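Local coordinates for protein aminopeptidase N (Francisella tularensis subsp. tularensis, PDB 5DLL) that acts as a zinc-dependent M1-family aminopeptidase that releases N-terminal amino acids and is probably involved in degrading intracellular peptides, at residues Ile15-Leu18 with Lys19-Lys22; Ala52-Glu55 with Asn56-Asn59; Lys79-Ser82 with Pro83-Ala87; Thr130-Ala134 with Thr135-Lys139; Arg323-Phe326 with Gln327-Leu330. All blocks are in the same frame, centred on the assembly; numbering follows the deposited sequence.

Interaction 1. Residues Ile15-Leu18 with Lys19-Lys22; sequences IKYL and KDYK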
# COMPACT_ATOMS: atom_id res chain seq x y z
N ILE A 15 -24.20 9.38 11.11
CA ILE A 15 -22.82 9.43 11.58
C ILE A 15 -22.69 8.52 12.80
O ILE A 15 -23.56 8.51 13.67
CB ILE A 15 -22.38 10.87 11.94
CG1 ILE A 15 -22.45 11.78 10.70
CG2 ILE A 15 -20.97 10.88 12.52
CD1 ILE A 15 -23.81 12.38 10.41
N LYS A 16 -21.60 7.76 12.84
CA LYS A 16 -21.28 6.89 13.97
C LYS A 16 -20.08 7.47 14.71
O LYS A 16 -19.13 7.94 14.08
CB LYS A 16 -20.99 5.47 13.49
CG LYS A 16 -22.24 4.72 13.03
CD LYS A 16 -21.93 3.59 12.06
CE LYS A 16 -21.64 4.10 10.66
NZ LYS A 16 -22.76 4.90 10.08
N TYR A 17 -20.12 7.44 16.04
CA TYR A 17 -19.11 8.12 16.87
C TYR A 17 -18.32 7.16 17.75
O TYR A 17 -18.88 6.28 18.39
CB TYR A 17 -19.78 9.19 17.74
CG TYR A 17 -20.37 10.34 16.95
CD1 TYR A 17 -19.56 11.40 16.53
CD2 TYR A 17 -21.73 10.37 16.63
CE1 TYR A 17 -20.09 12.45 15.80
CE2 TYR A 17 -22.26 11.42 15.90
CZ TYR A 17 -21.43 12.46 15.49
OH TYR A 17 -21.95 13.51 14.76
N LEU A 18 -17.00 7.37 17.79
CA LEU A 18 -16.09 6.53 18.58
C LEU A 18 -16.43 6.55 20.08
O LEU A 18 -16.35 5.51 20.74
CB LEU A 18 -14.64 6.99 18.37
CG LEU A 18 -13.54 6.30 19.20
CD1 LEU A 18 -13.56 4.79 19.03
CD2 LEU A 18 -12.17 6.86 18.83
N LYS A 19 -16.80 7.72 20.60
CA LYS A 19 -17.18 7.86 22.01
C LYS A 19 -18.47 7.11 22.38
O LYS A 19 -18.74 6.88 23.55
CB LYS A 19 -17.32 9.34 22.38
CG LYS A 19 -18.53 10.03 21.77
CD LYS A 19 -18.36 11.54 21.74
CE LYS A 19 -19.63 12.24 21.29
NZ LYS A 19 -20.05 11.84 19.92
N ASP A 20 -19.26 6.72 21.37
CA ASP A 20 -20.47 5.93 21.59
C ASP A 20 -20.22 4.44 21.83
O ASP A 20 -21.17 3.71 22.12
CB ASP A 20 -21.44 6.09 20.41
CG ASP A 20 -22.00 7.49 20.29
OD1 ASP A 20 -21.94 8.25 21.29
OD2 ASP A 20 -22.52 7.83 19.20
N TYR A 21 -18.98 3.97 21.69
CA TYR A 21 -18.71 2.54 21.79
C TYR A 21 -19.22 1.96 23.11
O TYR A 21 -18.93 2.49 24.19
CB TYR A 21 -17.22 2.21 21.62
CG TYR A 21 -16.91 0.75 21.92
CD1 TYR A 21 -17.07 -0.24 20.94
CD2 TYR A 21 -16.51 0.34 23.20
CE1 TYR A 21 -16.81 -1.58 21.22
CE2 TYR A 21 -16.26 -0.99 23.48
CZ TYR A 21 -16.41 -1.95 22.49
OH TYR A 21 -16.15 -3.26 22.80
N LYS A 22 -20.01 0.89 23.00
CA LYS A 22 -20.40 0.06 24.12
C LYS A 22 -20.05 -1.38 23.77
O LYS A 22 -20.28 -1.80 22.64
CB LYS A 22 -21.90 0.15 24.39
CG LYS A 22 -22.32 1.25 25.36
CD LYS A 22 -23.82 1.18 25.60
CE LYS A 22 -24.33 2.37 26.41
NZ LYS A 22 -23.95 2.28 27.84
O HOH W 1 -22.97 6.14 16.72

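Interaction 2. Residues Ala52-Glu55 with Asn56-Asn59; sequences ANRE and NREN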
# COMPACT_ATOMS: atom_id res chain seq x y z
N ALA A 52 -24.02 -14.24 28.14
CA ALA A 52 -24.21 -12.86 28.57
C ALA A 52 -22.87 -12.22 28.92
O ALA A 52 -22.06 -12.83 29.62
CB ALA A 52 -25.14 -12.81 29.77
N ASN A 53 -22.64 -11.00 28.42
CA ASN A 53 -21.37 -10.29 28.63
C ASN A 53 -21.38 -9.48 29.93
O ASN A 53 -22.11 -8.51 30.04
CB ASN A 53 -21.08 -9.37 27.45
CG ASN A 53 -19.73 -8.68 27.55
OD1 ASN A 53 -18.89 -9.04 28.37
ND2 ASN A 53 -19.51 -7.67 26.71
N ARG A 54 -20.52 -9.85 30.87
CA ARG A 54 -20.47 -9.19 32.18
C ARG A 54 -20.23 -7.67 32.07
O ARG A 54 -20.73 -6.90 32.90
CB ARG A 54 -19.38 -9.84 33.06
CG ARG A 54 -19.43 -9.48 34.54
CD ARG A 54 -20.83 -9.62 35.15
NE ARG A 54 -21.52 -10.82 34.69
CZ ARG A 54 -22.83 -11.04 34.80
NH1 ARG A 54 -23.63 -10.13 35.36
NH2 ARG A 54 -23.36 -12.17 34.34
N GLU A 55 -19.50 -7.25 31.05
CA GLU A 55 -19.17 -5.83 30.84
C GLU A 55 -20.34 -4.98 30.33
O GLU A 55 -20.23 -3.75 30.27
CB GLU A 55 -17.98 -5.71 29.88
CG GLU A 55 -16.69 -6.31 30.42
CD GLU A 55 -15.52 -6.20 29.45
OE1 GLU A 55 -15.70 -5.66 28.33
OE2 GLU A 55 -14.41 -6.66 29.80
N ASN A 56 -21.45 -5.62 29.96
CA ASN A 56 -22.67 -4.91 29.55
C ASN A 56 -23.93 -5.75 29.80
O ASN A 56 -24.23 -6.66 29.03
CB ASN A 56 -22.57 -4.51 28.07
CG ASN A 56 -23.81 -3.79 27.56
OD1 ASN A 56 -24.73 -3.49 28.32
ND2 ASN A 56 -23.84 -3.51 26.27
N ARG A 57 -24.66 -5.44 30.87
CA ARG A 57 -25.87 -6.17 31.25
C ARG A 57 -27.07 -5.25 31.50
O ARG A 57 -27.89 -5.51 32.38
CB ARG A 57 -25.61 -7.01 32.51
CG ARG A 57 -24.47 -8.01 32.42
CD ARG A 57 -24.65 -9.05 31.32
NE ARG A 57 -26.04 -9.47 31.12
CZ ARG A 57 -26.72 -9.38 29.97
NH1 ARG A 57 -26.16 -8.88 28.87
NH2 ARG A 57 -27.97 -9.80 29.92
N GLU A 58 -27.18 -4.18 30.71
CA GLU A 58 -28.26 -3.21 30.90
C GLU A 58 -29.63 -3.69 30.39
O GLU A 58 -30.66 -3.13 30.75
CB GLU A 58 -27.89 -1.85 30.29
CG GLU A 58 -27.82 -1.80 28.77
CD GLU A 58 -27.21 -0.50 28.25
OE1 GLU A 58 -26.85 0.37 29.07
OE2 GLU A 58 -27.09 -0.36 27.01
N ASN A 59 -29.62 -4.73 29.55
CA ASN A 59 -30.85 -5.44 29.16
C ASN A 59 -30.54 -6.85 28.66
O ASN A 59 -29.38 -7.19 28.43
CB ASN A 59 -31.63 -4.66 28.10
CG ASN A 59 -30.94 -4.66 26.74
OD1 ASN A 59 -30.80 -5.71 26.11
ND2 ASN A 59 -30.54 -3.49 26.28

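Interaction 3. Residues Lys79-Ser82 with Pro83-Ala87; sequences KHLS and PAEFA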
# COMPACT_ATOMS: atom_id res chain seq x y z
N LYS A 79 -35.20 -25.86 21.51
CA LYS A 79 -36.65 -25.71 21.42
C LYS A 79 -37.01 -24.57 20.46
O LYS A 79 -36.36 -23.53 20.47
CB LYS A 79 -37.24 -25.43 22.80
CG LYS A 79 -38.73 -25.70 22.90
CD LYS A 79 -39.36 -25.00 24.09
CE LYS A 79 -40.85 -25.29 24.15
NZ LYS A 79 -41.53 -24.47 25.19
N HIS A 80 -38.03 -24.78 19.63
CA HIS A 80 -38.45 -23.78 18.63
C HIS A 80 -38.96 -22.49 19.27
O HIS A 80 -39.54 -22.51 20.35
CB HIS A 80 -39.54 -24.34 17.72
CG HIS A 80 -39.03 -25.26 16.65
ND1 HIS A 80 -38.75 -24.82 15.37
CD2 HIS A 80 -38.74 -26.58 16.67
CE1 HIS A 80 -38.31 -25.84 14.65
NE2 HIS A 80 -38.30 -26.92 15.42
N LEU A 81 -38.72 -21.37 18.59
CA LEU A 81 -39.29 -20.09 18.99
C LEU A 81 -40.51 -19.77 18.15
O LEU A 81 -40.50 -19.95 16.92
CB LEU A 81 -38.27 -18.96 18.85
CG LEU A 81 -37.06 -18.99 19.78
CD1 LEU A 81 -36.19 -17.76 19.52
CD2 LEU A 81 -37.48 -19.04 21.24
N SER A 82 -41.57 -19.31 18.81
CA SER A 82 -42.79 -18.89 18.13
C SER A 82 -42.60 -17.48 17.57
O SER A 82 -41.76 -16.73 18.07
CB SER A 82 -43.96 -18.91 19.11
OG SER A 82 -43.67 -18.12 20.26
N PRO A 83 -43.38 -17.11 16.53
CA PRO A 83 -43.35 -15.75 15.97
C PRO A 83 -43.48 -14.62 17.01
O PRO A 83 -42.98 -13.52 16.77
CB PRO A 83 -44.56 -15.74 15.04
CG PRO A 83 -44.69 -17.15 14.58
CD PRO A 83 -44.21 -18.02 15.72
N ALA A 84 -44.13 -14.89 18.14
CA ALA A 84 -44.29 -13.90 19.21
C ALA A 84 -43.03 -13.69 20.04
O ALA A 84 -42.84 -12.62 20.62
CB ALA A 84 -45.46 -14.29 20.11
N GLU A 85 -42.16 -14.71 20.11
CA GLU A 85 -40.94 -14.66 20.94
C GLU A 85 -39.71 -14.00 20.27
O GLU A 85 -38.65 -13.89 20.89
CB GLU A 85 -40.56 -16.07 21.41
CG GLU A 85 -41.45 -16.63 22.51
CD GLU A 85 -40.93 -17.94 23.08
OE1 GLU A 85 -40.72 -18.89 22.30
OE2 GLU A 85 -40.72 -18.01 24.31
N PHE A 86 -39.86 -13.57 19.02
CA PHE A 86 -38.79 -12.85 18.32
C PHE A 86 -39.35 -11.96 17.22
O PHE A 86 -40.52 -12.07 16.85
CB PHE A 86 -37.79 -13.83 17.73
CG PHE A 86 -38.33 -14.64 16.58
CD1 PHE A 86 -39.05 -15.80 16.82
CD2 PHE A 86 -38.11 -14.25 15.26
CE1 PHE A 86 -39.55 -16.56 15.78
CE2 PHE A 86 -38.61 -15.01 14.21
CZ PHE A 86 -39.33 -16.16 14.47
N ALA A 87 -38.50 -11.08 16.70
CA ALA A 87 -38.87 -10.17 15.61
C ALA A 87 -37.78 -10.16 14.54
O ALA A 87 -36.59 -10.15 14.86
CB ALA A 87 -39.09 -8.76 16.15

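Interaction 4. Residues Thr130-Ala134 with Thr135-Lys139; sequences TQCEA and TGFRK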
# COMPACT_ATOMS: atom_id res chain seq x y z
N THR A 130 -16.22 -15.93 -0.82
CA THR A 130 -16.78 -14.97 0.12
C THR A 130 -15.96 -13.70 0.20
O THR A 130 -14.89 -13.59 -0.41
CB THR A 130 -16.83 -15.56 1.55
OG1 THR A 130 -15.50 -15.80 2.01
CG2 THR A 130 -17.63 -16.85 1.58
N GLN A 131 -16.49 -12.75 0.95
CA GLN A 131 -15.77 -11.55 1.36
C GLN A 131 -16.56 -10.97 2.52
O GLN A 131 -17.71 -10.58 2.36
CB GLN A 131 -15.69 -10.55 0.21
CG GLN A 131 -15.18 -9.17 0.60
CD GLN A 131 -13.80 -9.21 1.22
OE1 GLN A 131 -12.93 -9.97 0.77
NE2 GLN A 131 -13.58 -8.39 2.24
N CYS A 132 -15.95 -10.94 3.70
CA CYS A 132 -16.67 -10.58 4.91
C CYS A 132 -16.20 -9.29 5.60
O CYS A 132 -16.91 -8.78 6.46
CB CYS A 132 -16.65 -11.75 5.89
SG CYS A 132 -17.49 -13.22 5.24
N GLU A 133 -15.04 -8.75 5.24
CA GLU A 133 -14.66 -7.43 5.75
C GLU A 133 -15.34 -6.37 4.89
O GLU A 133 -15.27 -6.47 3.67
CB GLU A 133 -13.14 -7.23 5.71
CG GLU A 133 -12.68 -5.89 6.30
CD GLU A 133 -11.18 -5.76 6.42
OE1 GLU A 133 -10.45 -6.39 5.63
OE2 GLU A 133 -10.71 -5.00 7.30
N ALA A 134 -15.99 -5.37 5.48
CA ALA A 134 -16.11 -5.19 6.94
C ALA A 134 -17.30 -5.94 7.55
O ALA A 134 -17.18 -6.53 8.62
CB ALA A 134 -16.22 -3.71 7.26
N THR A 135 -18.45 -5.91 6.86
CA THR A 135 -19.72 -6.40 7.42
C THR A 135 -20.48 -7.32 6.45
O THR A 135 -21.70 -7.32 6.40
CB THR A 135 -20.63 -5.22 7.83
OG1 THR A 135 -20.85 -4.36 6.71
CG2 THR A 135 -20.00 -4.41 8.98
N GLY A 136 -19.74 -8.14 5.71
CA GLY A 136 -20.34 -9.05 4.75
C GLY A 136 -20.79 -10.39 5.32
O GLY A 136 -21.42 -11.16 4.62
N PHE A 137 -20.46 -10.68 6.57
CA PHE A 137 -20.84 -11.97 7.15
C PHE A 137 -22.32 -12.02 7.49
O PHE A 137 -22.94 -13.07 7.38
CB PHE A 137 -20.02 -12.31 8.40
CG PHE A 137 -20.28 -13.69 8.94
CD1 PHE A 137 -19.80 -14.81 8.26
CD2 PHE A 137 -21.00 -13.88 10.11
CE1 PHE A 137 -20.04 -16.08 8.74
CE2 PHE A 137 -21.24 -15.15 10.59
CZ PHE A 137 -20.76 -16.26 9.91
N ARG A 138 -22.88 -10.88 7.90
CA ARG A 138 -24.33 -10.78 8.17
C ARG A 138 -25.20 -11.16 6.96
O ARG A 138 -26.34 -11.56 7.14
CB ARG A 138 -24.70 -9.38 8.67
CG ARG A 138 -24.53 -8.27 7.65
CD ARG A 138 -24.81 -6.91 8.27
NE ARG A 138 -23.85 -6.57 9.32
CZ ARG A 138 -23.89 -5.47 10.07
NH1 ARG A 138 -24.86 -4.58 9.90
NH2 ARG A 138 -22.96 -5.26 10.99
N LYS A 139 -24.65 -11.03 5.75
CA LYS A 139 -25.32 -11.51 4.53
C LYS A 139 -25.19 -13.03 4.28
O LYS A 139 -25.48 -13.50 3.17
CB LYS A 139 -24.78 -10.78 3.29
CG LYS A 139 -25.01 -9.28 3.27
CD LYS A 139 -24.69 -8.73 1.89
CE LYS A 139 -24.75 -7.21 1.85
NZ LYS A 139 -24.39 -6.68 0.50
O HOH W 2 -18.41 -9.65 8.56

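Interaction 5. Residues Arg323-Phe326 with Gln327-Leu330; sequences RDWF and QLSL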
# COMPACT_ATOMS: atom_id res chain seq x y z
N ARG A 323 -10.91 -3.71 18.09
CA ARG A 323 -12.16 -3.68 18.86
C ARG A 323 -13.30 -3.08 18.04
O ARG A 323 -14.43 -3.57 18.07
CB ARG A 323 -11.96 -2.86 20.13
CG ARG A 323 -13.15 -2.82 21.07
CD ARG A 323 -12.98 -1.71 22.09
NE ARG A 323 -13.17 -0.39 21.49
CZ ARG A 323 -13.14 0.76 22.16
NH1 ARG A 323 -12.93 0.78 23.48
NH2 ARG A 323 -13.32 1.91 21.51
N ASP A 324 -12.98 -2.00 17.33
CA ASP A 324 -13.92 -1.35 16.42
C ASP A 324 -13.16 -0.87 15.18
O ASP A 324 -11.93 -0.98 15.13
CB ASP A 324 -14.62 -0.18 17.13
CG ASP A 324 -13.64 0.83 17.69
OD1 ASP A 324 -12.86 1.42 16.90
OD2 ASP A 324 -13.64 1.05 18.92
N TRP A 325 -13.87 -0.33 14.20
CA TRP A 325 -13.24 0.07 12.93
C TRP A 325 -12.56 1.44 12.95
O TRP A 325 -11.98 1.85 11.95
CB TRP A 325 -14.27 0.00 11.80
CG TRP A 325 -14.84 -1.37 11.62
CD1 TRP A 325 -16.12 -1.77 11.89
CD2 TRP A 325 -14.15 -2.53 11.14
NE1 TRP A 325 -16.27 -3.11 11.60
CE2 TRP A 325 -15.08 -3.60 11.14
CE3 TRP A 325 -12.84 -2.77 10.71
CZ2 TRP A 325 -14.73 -4.89 10.73
CZ3 TRP A 325 -12.50 -4.06 10.30
CH2 TRP A 325 -13.44 -5.10 10.31
N PHE A 326 -12.63 2.15 14.08
CA PHE A 326 -11.83 3.38 14.28
C PHE A 326 -10.38 2.99 14.59
O PHE A 326 -9.44 3.76 14.38
CB PHE A 326 -12.38 4.24 15.42
CG PHE A 326 -13.81 4.67 15.23
CD1 PHE A 326 -14.86 3.89 15.70
CD2 PHE A 326 -14.11 5.87 14.60
CE1 PHE A 326 -16.18 4.30 15.54
CE2 PHE A 326 -15.42 6.29 14.43
CZ PHE A 326 -16.46 5.50 14.90
N GLN A 327 -10.24 1.77 15.09
CA GLN A 327 -8.98 1.19 15.50
C GLN A 327 -8.21 0.54 14.33
O GLN A 327 -7.37 -0.33 14.53
CB GLN A 327 -9.27 0.14 16.60
CG GLN A 327 -8.89 0.55 18.02
CD GLN A 327 -9.48 1.86 18.50
OE1 GLN A 327 -8.76 2.77 18.89
NE2 GLN A 327 -10.80 1.95 18.49
N LEU A 328 -8.47 1.01 13.11
CA LEU A 328 -7.94 0.39 11.90
C LEU A 328 -6.47 0.77 11.64
O LEU A 328 -5.76 0.05 10.93
CB LEU A 328 -8.81 0.77 10.70
CG LEU A 328 -9.09 -0.27 9.62
CD1 LEU A 328 -9.46 -1.63 10.20
CD2 LEU A 328 -10.21 0.23 8.72
N SER A 329 -6.02 1.88 12.22
CA SER A 329 -4.60 2.28 12.17
C SER A 329 -3.69 1.35 13.00
O SER A 329 -2.47 1.43 12.89
CB SER A 329 -4.43 3.72 12.65
OG SER A 329 -4.80 3.85 14.01
N LEU A 330 -4.29 0.51 13.84
CA LEU A 330 -3.58 -0.55 14.55
C LEU A 330 -3.61 -1.88 13.77
O LEU A 330 -2.58 -2.54 13.66
CB LEU A 330 -4.19 -0.76 15.94
CG LEU A 330 -3.61 -1.92 16.76
CD1 LEU A 330 -2.13 -1.70 17.02
CD2 LEU A 330 -4.38 -2.10 18.06

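Interaction 1. Residues Ile15-Leu18 with Lys19-Lys22
Tyr17 and Asp20 meet across a short 3-10 turn, Leu18 to Asp20, that follows at once on the N-terminal strand 16-17. Two backbone bonds define the turn: Asp20 N donates to Tyr17 O at 3.0 Å, and Tyr21 N donates to Leu18 O at 3.2 Å. Each spans three residues, which is the evidence for 3-10 rather than alpha-helical geometry. On the outer side, the Tyr17 ring runs alongside the Lys19 and Asp20 side chains. Lys19 takes CG between its own backbone N and carbonyl carbon (chi1 71°), and a bend at chi4 then brings NZ back obliquely to the CB end of the ring, nearest CG. NZ lies 3.8 Å from the centroid of the Tyr17 ring and 33° off its normal, an off-centre cation-pi contact. Asp20 OD2 approaches the edge of the same ring, 3.7 Å from Tyr17 CD2, with ring and carboxylate planes 74° apart. A water joins the turn to the strand, accepting from Tyr17 N at 3.2 Å and donating to Asp20 OD2 at 3.0 Å. On the inner side, Leu18 packs on Asp324 and Phe326, and Tyr21 OH is hydrogen-bonded to Asp148. An ammonium group and a carboxylate thus both approach the CB end of one exposed ring, and the off-centre cation-pi attraction is probably weakened by solvent.

Interaction 2. Residues Ala52-Glu55 with Asn56-Asn59
Arg57 curls back so that its guanidinium lies against the Ala52 methyl. CB of Ala52 sits 3.7 Å above the Arg57 guanidinium plane, over its centre. Bends at chi2 and chi3 put the group there: with chi1 -57°, chi2 -59° and chi3 -36°, the chain curls beside the turn instead of extending from it. A second contact comes from Arg54, whose NH1 sits 3.7 Å from Arg57 CG. The two arginine chains cross at about a right angle, so aliphatic carbon of one faces the guanidinium of the other while the charged atoms stay apart, Arg54 NH1 to Arg57 NE being 4.9 Å. Next come the bonds that hold these groups. Arg57 NH1 donates to Asn56 O at 2.9 Å, in the carbonyl plane and on a lone pair, although that oxygen is tilted out of the guanidinium plane. The backbone forms a type I beta turn from Asn53 to Asn56, supported by a weak bond from Glu55 N to Asn53 OD1 at 3.3 Å. Beyond the turn, the Arg54 guanidinium makes a salt bridge to Glu100, which probably offsets the nearness of like charges. This is a surface loop after strand 42-52, and its Asn53 ND2 and Asn56 ND2 bond to the carbonyls of Ser24 and Pro23, just before strand 26-36, where Tyr26 makes a cation-pi contact with Arg57.

Interaction 3. Residues Lys79-Ser82 with Pro83-Ala87
Pro83 follows Ser82 directly and is the first central residue of a turn, with phi/psi -50°/-28°. Ala84, at -76°/-26°, is the second. At Glu85 the turn closes: its backbone N donates to Ser82 O at 2.9 Å, three residues back, and with those angles the geometry fits a type I beta turn from Ser82 to Glu85. Glu85 sets off toward the first segment, and its chain, extended beyond CG, crosses Leu81 at about a right angle. On the way its CG passes 3.5 Å from Ser82 OG, and at the far end OE1 lies 3.4 Å from Leu81 CD2, a van der Waals contact between a carboxylate oxygen and a methyl group. Lys79 is the nearby opposite charge, but with NZ 6.3 Å from Glu85 OE1 the two do not pair. The turn forms an exposed connection in the N-terminal domain of this M1 peptidase, between the short strand 79-80, an antiparallel partner of strand 70-76, and strand 87-88. At Phe86 the backbone becomes extended. Its CG sits between its own backbone N and carbonyl carbon (chi1 69°), which lays the ring against the residues before the turn: CD1 of Phe86 touches Leu81 CB at 3.8 Å, and the Leu81 carbonyl oxygen reaches the ring edge near its plane, 3.7 Å from CE1 of Phe86. The same ring packs on Leu71 and Ile74 of strand 70-76. Ala87 follows, its backbone hydrogen-bonded to Ile94.

Interaction 4. Residues Thr130-Ala134 with Thr135-Lys139
Cys132 SG meets the edge of the Phe137 ring across a tight turn whose signature is a five-residue backbone closure, an alpha-turn from Cys132 to Gly136. Within it the peptide between Glu133 and Ala134 is cis. The closing bond runs from Gly136 N to Cys132 O, 3.0 Å long with an N-H...O angle of 157°. Cys132 SG stands anti to its own carbonyl carbon (chi1 -63°), a torsion that carries the sulfur across to the second segment. SG is 5.5 Å from the Phe137 ring centroid and 85° off the normal, so the contact is sulfur-aromatic at the rim, with CD1 of Phe137 the touching carbon at 4.1 Å from SG. The ring's own torsion, CG anti to the backbone N, leads its far end away from the turn to Tyr143 and Phe199, both edge-to-face partners. Gln131, whose CB points away from the second segment, bends at chi2 and donates NE2 to Glu133 O at 2.9 Å, with that oxygen in the plane of the amide and the nitrogen on a carbonyl lone pair. This bond ties the strand end to the residue before the cis peptide. Glu133 also points away from Thr135-Lys139; its side chain lies about 6 Å from the bound zinc and packs against Trp325 and Met275, which brings the Glu133 side of the turn next to the metal site. Beside the closing bond, a water lies 2.7 Å from Cys132 O, to which it can donate, and accepts from Phe137 N at 3.0 Å.

Interaction 5. Residues Arg323-Phe326 with Gln327-Leu330
Asp324 and Gln327 meet just before helix 328-346, and nearly all of the polar traffic converges on the two carboxylate oxygens. OD1 receives the backbone amide two residues on, Phe326 N at 2.9 Å, through its anti lone pair; this is an Asx turn. Gln327 adds two weak bonds to the same oxygen: its side-chain NE2 to Asp324 OD1 at 2.7 Å, where the N-H...O angle is only 122°, and its backbone N to Asp324 OD1 at 3.2 Å. The Gln327 amide N also donates to Asp324 O, at 3.2 Å and 145°, so its proton is shared between carboxylate and main chain. OD2 accepts from Arg323, which grips it side-on with two nitrogens, NH2 of Arg323 at 2.7 Å from Asp324 OD2 and NE at 3.0 Å, the oxygen lying in the guanidinium plane. Asp324 CG occupies the position between its own backbone N and carbonyl carbon (chi1 57°), from which one carboxylate can serve both the arginine and the amides ahead. This salt bridge probably favours the carboxylate form in a buried place. Gln327, at the N-cap position, has a weak bond from Cys430 N to its OE1. Apart from the polar cluster, Leu328 CD1 abuts the edge of the Trp325 ring in its plane, 3.6 Å from CE3 of Trp325. The helix that starts here carries the zinc ligand Glu332, and the side chain of Leu328 lies about 5 Å from that of Glu332; Leu330 packs on helix 430-439, while Phe326 stacks edge-to-face on Tyr381 of strand 380-381.

Overall arrangement
Interactions 4 and 5 are buried and border the zinc site, whereas interactions 1, 2 and 3 are surface turns. Interaction 1 also packs on interaction 5, Tyr21 against Arg323 and Leu18 against Phe326, so the N-terminal strand and its 3-10 turn pack on the loop that leads into helix 328-346. Interactions 4 and 5 touch through Trp325, joining the N-terminal and peptidase domains. Interaction 2 reaches interaction 1 through a weak ion pair, Lys22 with Glu58; interaction 3 touches none of the others. Chemistry follows place: cation-pi, guanidinium-methyl and leucine-phenylalanine contacts outside, a gripped carboxylate and a sulfur-aromatic pair within.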